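PDB 2VHH: Cg3027-pa from Drosophila melanogaster, which probably hydrolyses N-carbamoyl-beta-alanine to beta-alanine, ammonium and carbon dioxide in the last step of pyrimidine degradation. Local coordinates for residues C[73-78]-C[341-346]; C[118-123]-C[164-169]; C[282-287]-C[319-324]. All blocks are in the same frame, centred on the assembly; numbering follows the deposited sequence.

Contact 1 (C[73-78]-C[341-346])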
loop_
_atom_site.group_PDB
_atom_site.type_symbol
_atom_site.label_atom_id
_atom_site.label_comp_id
_atom_site.label_asym_id
_atom_site.label_seq_id
_atom_site.Cartn_x
_atom_site.Cartn_y
_atom_site.Cartn_z
ATOM N N VAL C 73 -42.803 -10.697 -15.921
ATOM C CA VAL C 73 -43.140 -9.451 -15.252
ATOM C C VAL C 73 -43.558 -8.426 -16.299
ATOM O O VAL C 73 -43.000 -8.391 -17.395
ATOM C CB VAL C 73 -41.933 -8.964 -14.370
ATOM C CG1 VAL C 73 -41.769 -7.452 -14.353
ATOM C CG2 VAL C 73 -42.063 -9.499 -12.958
ATOM N N ARG C 74 -44.552 -7.610 -15.963
ATOM C CA ARG C 74 -45.074 -6.596 -16.872
ATOM C C ARG C 74 -44.818 -5.195 -16.308
ATOM O O ARG C 74 -45.256 -4.891 -15.199
ATOM C CB ARG C 74 -46.576 -6.829 -17.030
ATOM C CG ARG C 74 -47.083 -6.800 -18.452
ATOM C CD ARG C 74 -47.846 -8.084 -18.756
ATOM N NE ARG C 74 -48.909 -7.882 -19.733
ATOM C CZ ARG C 74 -49.354 -8.817 -20.569
ATOM N NH1 ARG C 74 -50.332 -8.527 -21.420
ATOM N NH2 ARG C 74 -48.826 -10.038 -20.565
ATOM N N VAL C 75 -44.105 -4.353 -17.053
ATOM C CA VAL C 75 -43.841 -2.992 -16.599
ATOM C C VAL C 75 -44.552 -1.962 -17.477
ATOM O O VAL C 75 -44.643 -2.125 -18.693
ATOM C CB VAL C 75 -42.310 -2.685 -16.444
ATOM C CG1 VAL C 75 -41.549 -3.918 -15.977
ATOM C CG2 VAL C 75 -41.699 -2.137 -17.724
ATOM N N GLY C 76 -45.079 -0.921 -16.839
ATOM C CA GLY C 76 -45.751 0.167 -17.534
ATOM C C GLY C 76 -44.983 1.456 -17.327
ATOM O O GLY C 76 -44.808 1.919 -16.191
ATOM N N ALA C 77 -44.494 2.025 -18.419
ATOM C CA ALA C 77 -43.832 3.308 -18.360
ATOM C C ALA C 77 -44.817 4.379 -18.829
ATOM O O ALA C 77 -45.376 4.281 -19.918
ATOM C CB ALA C 77 -42.592 3.295 -19.219
ATOM N N ILE C 78 -45.043 5.388 -17.995
ATOM C CA ILE C 78 -45.960 6.477 -18.332
ATOM C C ILE C 78 -45.205 7.769 -18.693
ATOM O O ILE C 78 -44.544 8.379 -17.844
ATOM C CB ILE C 78 -46.988 6.723 -17.201
ATOM C CG1 ILE C 78 -47.924 5.522 -17.066
ATOM C CG2 ILE C 78 -47.797 7.965 -17.477
ATOM C CD1 ILE C 78 -48.700 5.464 -15.757
ATOM N N VAL C 341 -44.566 -3.464 -21.392
ATOM C CA VAL C 341 -43.620 -4.454 -21.887
ATOM C C VAL C 341 -43.558 -5.650 -20.942
ATOM O O VAL C 341 -43.351 -5.506 -19.744
ATOM C CB VAL C 341 -42.214 -3.843 -22.176
ATOM C CG1 VAL C 341 -41.858 -2.841 -21.135
ATOM C CG2 VAL C 341 -41.143 -4.913 -22.244
ATOM N N GLU C 342 -43.782 -6.830 -21.505
ATOM C CA GLU C 342 -43.651 -8.079 -20.783
ATOM C C GLU C 342 -42.208 -8.593 -20.912
ATOM O O GLU C 342 -41.627 -8.563 -21.999
ATOM C CB GLU C 342 -44.665 -9.078 -21.345
ATOM C CG GLU C 342 -44.297 -10.536 -21.185
ATOM C CD GLU C 342 -45.504 -11.458 -21.201
ATOM O OE1 GLU C 342 -46.524 -11.113 -20.558
ATOM O OE2 GLU C 342 -45.427 -12.535 -21.838
ATOM N N LEU C 343 -41.634 -9.055 -19.805
ATOM C CA LEU C 343 -40.263 -9.546 -19.829
ATOM C C LEU C 343 -40.050 -10.719 -18.872
ATOM O O LEU C 343 -40.750 -10.837 -17.868
ATOM C CB LEU C 343 -39.278 -8.392 -19.552
ATOM C CG LEU C 343 -39.336 -7.619 -18.230
ATOM C CD1 LEU C 343 -38.420 -8.254 -17.213
ATOM C CD2 LEU C 343 -38.927 -6.187 -18.445
ATOM N N ASP C 344 -39.099 -11.589 -19.206
ATOM C CA ASP C 344 -38.696 -12.666 -18.306
ATOM C C ASP C 344 -37.385 -12.258 -17.665
ATOM O O ASP C 344 -36.354 -12.166 -18.336
ATOM C CB ASP C 344 -38.551 -13.991 -19.058
ATOM C CG ASP C 344 -38.430 -15.202 -18.129
ATOM O OD1 ASP C 344 -38.310 -15.047 -16.891
ATOM O OD2 ASP C 344 -38.452 -16.332 -18.665
ATOM N N LEU C 345 -37.439 -12.004 -16.363
ATOM C CA LEU C 345 -36.296 -11.500 -15.624
ATOM C C LEU C 345 -35.107 -12.464 -15.643
ATOM O O LEU C 345 -34.000 -12.119 -15.217
ATOM C CB LEU C 345 -36.698 -11.177 -14.185
ATOM C CG LEU C 345 -37.463 -9.872 -13.935
ATOM C CD1 LEU C 345 -38.268 -9.953 -12.635
ATOM C CD2 LEU C 345 -36.517 -8.670 -13.916
ATOM N N ASN C 346 -35.339 -13.669 -16.146
ATOM C CA ASN C 346 -34.298 -14.676 -16.216
ATOM C C ASN C 346 -33.269 -14.405 -17.299
ATOM O O ASN C 346 -32.186 -14.993 -17.278
ATOM C CB ASN C 346 -34.903 -16.069 -16.374
ATOM C CG ASN C 346 -35.587 -16.534 -15.118
ATOM O OD1 ASN C 346 -35.504 -15.876 -14.077
ATOM N ND2 ASN C 346 -36.275 -17.670 -15.198
#
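R74 and E342 face each other across neighbouring antiparallel strands and bring their charged ends together on one face of the sheet, while V73, V75, V341 and L343 fill the other. The acid reaches out with CG anti to its backbone N (chi1 154°) and an extended chain, whereas the arginine bends at chi2, so that NH2 of R74 comes to OE1 of E342. The carboxylate oxygen lies at the guanidinium edge, near its plane, but the two planes are turned 63° apart. This makes a one-oxygen salt bridge and a weak, bent hydrogen bond (120° at the hydrogen), not a flat two-pronged pairing. The rest of the guanidinium is occupied too, NE of R74 bonding to the carbonyl of A111.

On the opposite face V75 and V341 lie side by side and point the same way, CG2 of V75 meeting CG1 of V341 at 3.5 Å. V73 crosses L345 obliquely, its CG2 3.8 Å from CD1 of L345. L343 and V341 pass beyond the strand pair to F283 and V320, which places this apolar face inside the sandwich of the carbon-nitrogen hydrolase fold. Between the faces run two reciprocal backbone pairs: V73 N and L343 O are 2.8 Å apart, as are L343 N and V73 O, and V75 and V341 likewise exchange two bonds. The chemistry is thus divided by strand alternation, with charge on the face of the partly exposed R74 and E342 and hydrocarbon on that of V73, V75, V341 and L343.

Contact 2 (C[118-123]-C[164-169])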
loop_
_atom_site.group_PDB
_atom_site.type_symbol
_atom_site.label_atom_id
_atom_site.label_comp_id
_atom_site.label_asym_id
_atom_site.label_seq_id
_atom_site.Cartn_x
_atom_site.Cartn_y
_atom_site.Cartn_z
ATOM N N THR C 118 -43.200 6.551 -13.369
ATOM C CA THR C 118 -43.393 7.875 -13.959
ATOM C C THR C 118 -42.106 8.490 -14.529
ATOM O O THR C 118 -41.003 8.000 -14.310
ATOM C CB THR C 118 -43.974 8.882 -12.925
ATOM O OG1 THR C 118 -42.943 9.287 -12.008
ATOM C CG2 THR C 118 -45.184 8.286 -12.166
ATOM N N GLN C 119 -42.266 9.581 -15.261
ATOM C CA GLN C 119 -41.145 10.408 -15.682
ATOM C C GLN C 119 -40.661 11.216 -14.467
ATOM O O GLN C 119 -41.244 11.116 -13.370
ATOM C CB GLN C 119 -41.607 11.341 -16.800
ATOM C CG GLN C 119 -42.869 12.144 -16.430
ATOM C CD GLN C 119 -43.564 12.757 -17.626
ATOM O OE1 GLN C 119 -43.421 12.271 -18.743
ATOM N NE2 GLN C 119 -44.329 13.823 -17.398
ATOM N N GLU C 120 -39.611 12.016 -14.654
ATOM C CA GLU C 120 -39.070 12.840 -13.567
ATOM C C GLU C 120 -40.010 13.975 -13.193
ATOM O O GLU C 120 -40.624 14.589 -14.067
ATOM C CB GLU C 120 -37.694 13.407 -13.925
ATOM C CG GLU C 120 -36.971 14.026 -12.732
ATOM C CD GLU C 120 -35.727 14.806 -13.126
ATOM O OE1 GLU C 120 -35.580 15.161 -14.315
ATOM O OE2 GLU C 120 -34.890 15.078 -12.244
ATOM N N ALA C 121 -40.101 14.243 -11.890
ATOM C CA ALA C 121 -40.888 15.352 -11.346
ATOM C C ALA C 121 -42.249 15.457 -12.030
ATOM O O ALA C 121 -42.636 16.513 -12.510
ATOM C CB ALA C 121 -40.102 16.664 -11.443
ATOM N N TRP C 122 -42.968 14.341 -12.046
ATOM C CA TRP C 122 -44.147 14.157 -12.896
ATOM C C TRP C 122 -45.314 15.035 -12.483
ATOM O O TRP C 122 -46.232 15.306 -13.262
ATOM C CB TRP C 122 -44.569 12.685 -12.871
ATOM C CG TRP C 122 -45.157 12.209 -11.565
ATOM C CD1 TRP C 122 -44.474 11.863 -10.431
ATOM C CD2 TRP C 122 -46.545 12.005 -11.273
ATOM N NE1 TRP C 122 -45.350 11.463 -9.451
ATOM C CE2 TRP C 122 -46.628 11.543 -9.940
ATOM C CE3 TRP C 122 -47.730 12.182 -12.004
ATOM C CZ2 TRP C 122 -47.851 11.247 -9.326
ATOM C CZ3 TRP C 122 -48.942 11.893 -11.391
ATOM C CH2 TRP C 122 -48.991 11.431 -10.065
ATOM N N THR C 123 -45.222 15.493 -11.245
ATOM C CA THR C 123 -46.278 16.146 -10.529
ATOM C C THR C 123 -46.401 17.637 -10.890
ATOM O O THR C 123 -47.410 18.283 -10.569
ATOM C CB THR C 123 -45.995 15.933 -9.035
ATOM O OG1 THR C 123 -47.217 15.933 -8.310
ATOM C CG2 THR C 123 -45.024 16.977 -8.464
ATOM N N ILE C 164 -43.501 3.269 -8.974
ATOM C CA ILE C 164 -42.341 4.121 -8.796
ATOM C C ILE C 164 -42.675 5.503 -9.336
ATOM O O ILE C 164 -43.118 5.636 -10.473
ATOM C CB ILE C 164 -41.094 3.534 -9.486
ATOM C CG1 ILE C 164 -40.717 2.210 -8.825
ATOM C CG2 ILE C 164 -39.907 4.489 -9.376
ATOM C CD1 ILE C 164 -39.771 1.350 -9.623
ATOM N N HIS C 165 -42.489 6.529 -8.513
ATOM C CA HIS C 165 -42.718 7.890 -8.983
ATOM C C HIS C 165 -41.627 8.866 -8.562
ATOM O O HIS C 165 -40.970 8.680 -7.540
ATOM C CB HIS C 165 -44.105 8.393 -8.583
ATOM C CG HIS C 165 -44.280 8.617 -7.113
ATOM N ND1 HIS C 165 -44.663 9.833 -6.590
ATOM C CD2 HIS C 165 -44.157 7.778 -6.060
ATOM C CE1 HIS C 165 -44.755 9.734 -5.279
ATOM N NE2 HIS C 165 -44.454 8.497 -4.931
ATOM N N SER C 166 -41.440 9.896 -9.378
ATOM C CA SER C 166 -40.382 10.869 -9.173
ATOM C C SER C 166 -40.986 12.240 -8.838
ATOM O O SER C 166 -41.790 12.775 -9.605
ATOM C CB SER C 166 -39.500 10.931 -10.424
ATOM O OG SER C 166 -38.430 11.857 -10.288
ATOM N N ILE C 167 -40.598 12.788 -7.686
ATOM C CA ILE C 167 -41.129 14.056 -7.182
ATOM C C ILE C 167 -40.044 14.946 -6.579
ATOM O O ILE C 167 -38.964 14.472 -6.231
ATOM C CB ILE C 167 -42.193 13.844 -6.054
ATOM C CG1 ILE C 167 -41.610 13.013 -4.906
ATOM C CG2 ILE C 167 -43.483 13.239 -6.596
ATOM C CD1 ILE C 167 -41.958 13.556 -3.545
ATOM N N LEU C 168 -40.351 16.237 -6.450
ATOM C CA LEU C 168 -39.599 17.141 -5.583
ATOM C C LEU C 168 -39.898 16.811 -4.137
ATOM O O LEU C 168 -41.041 16.921 -3.694
ATOM C CB LEU C 168 -40.003 18.600 -5.809
ATOM C CG LEU C 168 -39.091 19.597 -6.525
ATOM C CD1 LEU C 168 -39.291 20.937 -5.842
ATOM C CD2 LEU C 168 -37.607 19.198 -6.518
ATOM N N GLU C 169 -38.881 16.419 -3.391
ATOM C CA GLU C 169 -39.078 16.124 -1.984
ATOM C C GLU C 169 -38.697 17.318 -1.129
ATOM O O GLU C 169 -37.737 18.024 -1.431
ATOM C CB GLU C 169 -38.256 14.909 -1.574
ATOM C CG GLU C 169 -38.450 14.476 -0.148
ATOM C CD GLU C 169 -37.388 13.500 0.297
ATOM O OE1 GLU C 169 -36.523 13.144 -0.540
ATOM O OE2 GLU C 169 -37.420 13.090 1.481
#
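W122 sets the rim of its indole against H165 and the S166 carbonyl, while CG2 of T118 lies over one indole face, offset toward the rim. The setting is the alpha-beta-beta-alpha sandwich of the carbon-nitrogen hydrolases, where the loop leaving strand 115-118 runs on alongside strand 162-171. NE1 of W122 gives ND1 of H165 a weak hydrogen bond of 3.4 Å, straight (163°) and in the plane of the imidazole. The two rings meet rim to rim, their planes 78° apart, and CG2 of I167 adds a methyl 3.8 Å from NE1 of W122. The indole also touches I97 and V101 of helix 90-110.

Parallel pairing begins conventionally, T118 N bonding to I164 O, and a side chain then takes over. With chi1 at 75°, the hydroxyl of T118 sits between its own backbone N and carbonyl carbon; there OG1 accepts from S166 N at 3.1 Å and donates to Q119 O at 2.8 Å, on a lone pair of that carbonyl. One oxygen therefore satisfies a strand amide and ties down the start of the loop.

S166 answers with two acceptors. A121 takes up a left-handed backbone conformation, and the chain turns there, so that the N-H groups of A121 and W122 both point to S166. E120, just before this bend, pairs with K197 and touches C234, consistent with the Glu-Lys-Cys triad of this superfamily; its carbonyl also receives R289. The turn beside it is gripped by W122 N, 3.1 Å from S166 O, and more weakly by A121 N, whose bond to S166 OG measures 3.3 Å.

Contact 3 (C[282-287]-C[319-324])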
loop_
_atom_site.group_PDB
_atom_site.type_symbol
_atom_site.label_atom_id
_atom_site.label_comp_id
_atom_site.label_asym_id
_atom_site.label_seq_id
_atom_site.Cartn_x
_atom_site.Cartn_y
_atom_site.Cartn_z
ATOM N N TYR C 282 -28.783 -5.933 -17.460
ATOM C CA TYR C 282 -30.089 -5.812 -16.853
ATOM C C TYR C 282 -31.005 -5.040 -17.786
ATOM O O TYR C 282 -30.575 -4.609 -18.856
ATOM C CB TYR C 282 -30.026 -5.166 -15.454
ATOM C CG TYR C 282 -29.350 -3.808 -15.333
ATOM C CD1 TYR C 282 -28.635 -3.477 -14.180
ATOM C CD2 TYR C 282 -29.421 -2.858 -16.350
ATOM C CE1 TYR C 282 -28.009 -2.243 -14.041
ATOM C CE2 TYR C 282 -28.790 -1.623 -16.226
ATOM C CZ TYR C 282 -28.090 -1.321 -15.066
ATOM O OH TYR C 282 -27.474 -0.095 -14.927
ATOM N N PHE C 283 -32.262 -4.877 -17.384
ATOM C CA PHE C 283 -33.235 -4.119 -18.159
ATOM C C PHE C 283 -33.183 -2.651 -17.816
ATOM O O PHE C 283 -32.944 -2.281 -16.678
ATOM C CB PHE C 283 -34.642 -4.658 -17.930
ATOM C CG PHE C 283 -34.896 -5.985 -18.592
ATOM C CD1 PHE C 283 -34.694 -7.171 -17.903
ATOM C CD2 PHE C 283 -35.348 -6.046 -19.903
ATOM C CE1 PHE C 283 -34.930 -8.400 -18.517
ATOM C CE2 PHE C 283 -35.596 -7.270 -20.519
ATOM C CZ PHE C 283 -35.386 -8.444 -19.833
ATOM N N THR C 284 -33.434 -1.820 -18.813
ATOM C CA THR C 284 -33.336 -0.385 -18.682
ATOM C C THR C 284 -34.654 0.240 -19.153
ATOM O O THR C 284 -35.189 -0.160 -20.193
ATOM C CB THR C 284 -32.123 0.073 -19.507
ATOM O OG1 THR C 284 -31.042 0.417 -18.626
ATOM C CG2 THR C 284 -32.457 1.236 -20.396
ATOM N N VAL C 285 -35.204 1.182 -18.386
ATOM C CA VAL C 285 -36.487 1.814 -18.764
ATOM C C VAL C 285 -36.407 3.343 -18.754
ATOM O O VAL C 285 -36.803 3.986 -17.782
ATOM C CB VAL C 285 -37.667 1.342 -17.867
ATOM C CG1 VAL C 285 -39.014 1.808 -18.454
ATOM C CG2 VAL C 285 -37.641 -0.182 -17.668
ATOM N N PRO C 286 -35.861 3.930 -19.823
ATOM C CA PRO C 286 -35.815 5.383 -19.939
ATOM C C PRO C 286 -37.164 6.006 -20.310
ATOM O O PRO C 286 -37.699 5.723 -21.373
ATOM C CB PRO C 286 -34.804 5.601 -21.059
ATOM C CG PRO C 286 -34.913 4.365 -21.895
ATOM C CD PRO C 286 -35.195 3.258 -20.950
ATOM N N ILE C 287 -37.696 6.858 -19.438
ATOM C CA ILE C 287 -38.966 7.547 -19.683
ATOM C C ILE C 287 -38.731 9.054 -19.749
ATOM O O ILE C 287 -38.100 9.627 -18.853
ATOM C CB ILE C 287 -39.978 7.258 -18.561
ATOM C CG1 ILE C 287 -39.971 5.774 -18.205
ATOM C CG2 ILE C 287 -41.364 7.735 -18.952
ATOM C CD1 ILE C 287 -40.482 5.481 -16.813
ATOM N N TYR C 319 -38.644 4.167 -24.027
ATOM C CA TYR C 319 -38.476 2.807 -24.526
ATOM C C TYR C 319 -37.966 1.882 -23.443
ATOM O O TYR C 319 -37.810 2.288 -22.301
ATOM C CB TYR C 319 -37.592 2.763 -25.778
ATOM C CG TYR C 319 -36.165 3.222 -25.588
ATOM C CD1 TYR C 319 -35.837 4.580 -25.545
ATOM C CD2 TYR C 319 -35.135 2.300 -25.504
ATOM C CE1 TYR C 319 -34.519 4.991 -25.391
ATOM C CE2 TYR C 319 -33.834 2.697 -25.348
ATOM C CZ TYR C 319 -33.529 4.037 -25.291
ATOM O OH TYR C 319 -32.217 4.402 -25.129
ATOM N N VAL C 320 -37.743 0.626 -23.792
ATOM C CA VAL C 320 -37.175 -0.331 -22.861
ATOM C C VAL C 320 -36.040 -1.046 -23.584
ATOM O O VAL C 320 -36.227 -1.545 -24.693
ATOM C CB VAL C 320 -38.255 -1.343 -22.342
ATOM C CG1 VAL C 320 -37.621 -2.589 -21.772
ATOM C CG2 VAL C 320 -39.135 -0.700 -21.312
ATOM N N ALA C 321 -34.861 -1.062 -22.966
ATOM C CA ALA C 321 -33.705 -1.795 -23.491
ATOM C C ALA C 321 -33.507 -3.071 -22.690
ATOM O O ALA C 321 -33.633 -3.063 -21.466
ATOM C CB ALA C 321 -32.457 -0.938 -23.438
ATOM N N ALA C 322 -33.221 -4.165 -23.390
ATOM C CA ALA C 322 -32.976 -5.468 -22.766
ATOM C C ALA C 322 -31.480 -5.793 -22.680
ATOM O O ALA C 322 -30.677 -5.337 -23.511
ATOM C CB ALA C 322 -33.694 -6.550 -23.525
ATOM N N PRO C 323 -31.096 -6.594 -21.675
ATOM C CA PRO C 323 -29.692 -6.961 -21.436
ATOM C C PRO C 323 -28.974 -7.618 -22.616
ATOM O O PRO C 323 -27.747 -7.576 -22.675
ATOM C CB PRO C 323 -29.785 -7.961 -20.280
ATOM C CG PRO C 323 -31.227 -8.393 -20.250
ATOM C CD PRO C 323 -31.988 -7.197 -20.673
ATOM N N ASP C 324 -29.714 -8.227 -23.533
ATOM C CA ASP C 324 -29.088 -8.878 -24.680
ATOM C C ASP C 324 -28.844 -7.921 -25.846
ATOM O O ASP C 324 -28.511 -8.358 -26.943
ATOM C CB ASP C 324 -29.901 -10.093 -25.143
ATOM C CG ASP C 324 -31.212 -9.710 -25.801
ATOM O OD1 ASP C 324 -31.874 -8.766 -25.338
ATOM O OD2 ASP C 324 -31.595 -10.368 -26.786
#
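One antiparallel bridge, T284 with A321, joins strand 283-295 of the second sheet of the carbon-nitrogen hydrolase sandwich to an extended piece of loop, 319-324. T284 N and A321 O are 2.9 Å apart, and A321 N lies equally far from T284 O. The pairing cannot run on unchanged, because a proline stands two residues beyond the bridge in each segment, at P286 and P323. At one end Y319 N still bonds to P286 O at 3.2 Å, but P286 has no N-H to return; at the other, P323 N has none for Y282 O.

Each proline instead places a ring CH over an aromatic face. CD of P323 stands above the centre of the F283 ring, 3.5 Å from its centroid and only 6° off the normal, and CB of A322 comes in obliquely near CE2. P286 does the same for Y319, the two side chains crossing at about a right angle. Although the CB of Y319 points away from the strand, its chi1 of 63° brings the ring back beneath the proline. That ring also meets W269, whose carbonyl takes its hydroxyl, and makes a cation-pi contact with R327.

V285 and V320 lie side by side, facing the other sheet, where V320 meets V341; CG1 of V285 is 3.8 Å from CG2 of V320. T284, P286 and A321 face helix 266-280. On that helix side CG2 of T284 touches CB of A321 at 3.7 Å, and CG of P286 rests 3.6 Å from the centroid of the Y319 ring.

Contacts 1 and 3 lie on facing layers of the sandwich, their centres about 10 Å apart. Apolar side chains join them: CG1 of V341 is 3.5 Å from CG2 of V320, and CD1 of L343 is 3.7 Å from CE1 of F283. Contact 2 shares the sheet of contact 1 but lies about 20 Å from its centre and about 19 Å from that of contact 3. I287 of contact 3 reaches contact 2, its CD1 3.6 Å from O of T118. Contact 2 contains E120, probably the glutamate of the catalytic triad; contacts 1 and 3 meet across the interface of the two sheets. Both smaller chain loops are nested within the one that contact 1 closes.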